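Local coordinates for protein suppressor of fused homolog (PDB 6LPH) that probably binds and sequesters a transcription factor of the Hedgehog pathway, and is represented here by its N-terminal part, at residues Q206-W210 / N250-D254. Sequence-based numbering, arbitrary orientation.
Sequences QASRW and NLQDD
L251 forms the tight part of this contact, its CD2 methyl wedged between Q206 and W210. CD2 of L251 lies 3.8 Å from CB of Q206 and 3.6 Å from CE3 of W210, meeting the indole obliquely, while CD1 of L251 packs 3.6 Å from CG of Q206. The W210 ring reaches N250 because chi1 (170°) sets CG opposite the backbone N; CB of N250 sits over the six-membered ring in a CH-pi contact, 4.2 Å from the centroid, and O of N250 lies over a face of the indole. Without the indole, as with an alanine here, N250 CB would probably lose its aromatic floor and a gap would open beside CD2 of L251. The R209 side is exposed and polar. There R209 grips L251 O end-on with two nitrogens, NH2 at 2.8 Å on a lone pair and NH1 at 3.2 Å. Looser is the salt bridge from NH1 to OD1 of D253 (2.8 Å): its hydrogen bond is weak and bent, the carboxylate almost perpendicular to the guanidinium. The contact thus joins helix 201-219 to the loop that follows helix 240-243, with F241 of that helix against Q206 and L251, and F218, farther along helix 201-219, beside the W210 ring.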
loop_
_atom_site.group_PDB
_atom_site.type_symbol
_atom_site.label_atom_id
_atom_site.label_comp_id
_atom_site.label_asym_id
_atom_site.label_seq_id
_atom_site.Cartn_x
_atom_site.Cartn_y
_atom_site.Cartn_z
ATOM N N GLN A 206 13.002 -6.517 -15.640
ATOM C CA GLN A 206 12.304 -6.427 -16.916
ATOM C C GLN A 206 11.345 -5.246 -16.988
ATOM O O GLN A 206 11.113 -4.704 -18.067
ATOM C CB GLN A 206 11.629 -7.754 -17.304
ATOM C CG GLN A 206 12.594 -8.950 -17.344
ATOM C CD GLN A 206 13.810 -8.757 -18.257
ATOM O OE1 GLN A 206 14.888 -9.344 -18.024
ATOM N NE2 GLN A 206 13.644 -7.948 -19.305
ATOM N N ALA A 207 10.788 -4.842 -15.844
ATOM C CA ALA A 207 9.956 -3.640 -15.803
ATOM C C ALA A 207 10.826 -2.424 -16.116
ATOM O O ALA A 207 10.385 -1.468 -16.793
ATOM C CB ALA A 207 9.300 -3.498 -14.444
ATOM N N SER A 208 12.066 -2.480 -15.629
ATOM C CA SER A 208 13.043 -1.395 -15.827
ATOM C C SER A 208 13.572 -1.384 -17.255
ATOM O O SER A 208 13.583 -0.338 -17.900
ATOM C CB SER A 208 14.204 -1.514 -14.821
ATOM O OG SER A 208 15.125 -0.438 -14.950
ATOM N N ARG A 209 14.000 -2.539 -17.766
ATOM C CA ARG A 209 14.628 -2.530 -19.094
ATOM C C ARG A 209 13.600 -2.581 -20.228
ATOM O O ARG A 209 13.875 -2.105 -21.309
ATOM C CB ARG A 209 15.700 -3.606 -19.268
ATOM C CG ARG A 209 15.215 -5.039 -19.196
ATOM C CD ARG A 209 16.361 -6.020 -19.514
ATOM N NE ARG A 209 16.716 -5.917 -20.927
ATOM C CZ ARG A 209 16.039 -6.498 -21.917
ATOM N NH1 ARG A 209 16.418 -6.329 -23.174
ATOM N NH2 ARG A 209 14.981 -7.248 -21.657
ATOM N N TRP A 210 12.422 -3.139 -19.958
ATOM C CA TRP A 210 11.411 -3.312 -20.992
ATOM C C TRP A 210 10.168 -2.475 -20.759
ATOM O O TRP A 210 10.008 -1.442 -21.379
ATOM C CB TRP A 210 11.096 -4.793 -21.191
ATOM C CG TRP A 210 9.893 -5.042 -22.074
ATOM C CD1 TRP A 210 9.691 -4.641 -23.403
ATOM C CD2 TRP A 210 8.692 -5.773 -21.707
ATOM N NE1 TRP A 210 8.460 -5.057 -23.860
ATOM C CE2 TRP A 210 7.808 -5.737 -22.886
ATOM C CE3 TRP A 210 8.251 -6.410 -20.546
ATOM C CZ2 TRP A 210 6.563 -6.338 -22.879
ATOM C CZ3 TRP A 210 6.981 -7.017 -20.563
ATOM C CH2 TRP A 210 6.165 -6.969 -21.695
ATOM N N ASN A 250 8.898 -11.631 -24.939
ATOM C CA ASN A 250 8.640 -10.191 -25.085
ATOM C C ASN A 250 9.854 -9.330 -24.722
ATOM O O ASN A 250 9.851 -8.125 -24.958
ATOM C CB ASN A 250 7.441 -9.774 -24.222
ATOM C CG ASN A 250 6.217 -10.609 -24.488
ATOM O OD1 ASN A 250 5.353 -10.216 -25.261
ATOM N ND2 ASN A 250 6.138 -11.778 -23.850
ATOM N N LEU A 251 10.894 -9.962 -24.175
ATOM C CA LEU A 251 12.022 -9.244 -23.573
ATOM C C LEU A 251 13.239 -9.052 -24.484
ATOM O O LEU A 251 14.168 -8.326 -24.126
ATOM C CB LEU A 251 12.464 -9.953 -22.292
ATOM C CG LEU A 251 11.408 -10.353 -21.261
ATOM C CD1 LEU A 251 12.116 -11.119 -20.146
ATOM C CD2 LEU A 251 10.632 -9.162 -20.710
ATOM N N GLN A 252 13.240 -9.711 -25.641
ATOM C CA GLN A 252 14.381 -9.697 -26.550
ATOM C C GLN A 252 14.602 -8.313 -27.169
ATOM O O GLN A 252 13.650 -7.656 -27.599
ATOM C CB GLN A 252 14.183 -10.753 -27.642
ATOM C CG GLN A 252 14.083 -12.188 -27.118
ATOM C CD GLN A 252 13.314 -13.128 -28.047
ATOM O OE1 GLN A 252 12.372 -12.716 -28.732
ATOM N NE2 GLN A 252 13.696 -14.412 -28.051
ATOM N N ASP A 253 15.852 -7.857 -27.185
ATOM C CA ASP A 253 16.206 -6.636 -27.930
ATOM C C ASP A 253 16.107 -6.968 -29.406
ATOM O O ASP A 253 16.596 -8.016 -29.855
ATOM C CB ASP A 253 17.637 -6.183 -27.643
ATOM C CG ASP A 253 17.950 -6.077 -26.164
ATOM O OD1 ASP A 253 17.444 -5.146 -25.501
ATOM O OD2 ASP A 253 18.738 -6.913 -25.674
ATOM N N ASP A 254 15.484 -6.091 -30.180
ATOM C CA ASP A 254 15.439 -6.357 -31.608
ATOM C C ASP A 254 16.387 -5.486 -32.401
ATOM O O ASP A 254 16.324 -4.257 -32.354
ATOM C CB ASP A 254 14.025 -6.293 -32.182
ATOM C CG ASP A 254 13.737 -7.447 -33.125
ATOM O OD1 ASP A 254 14.688 -7.951 -33.778
ATOM O OD2 ASP A 254 12.563 -7.862 -33.200
#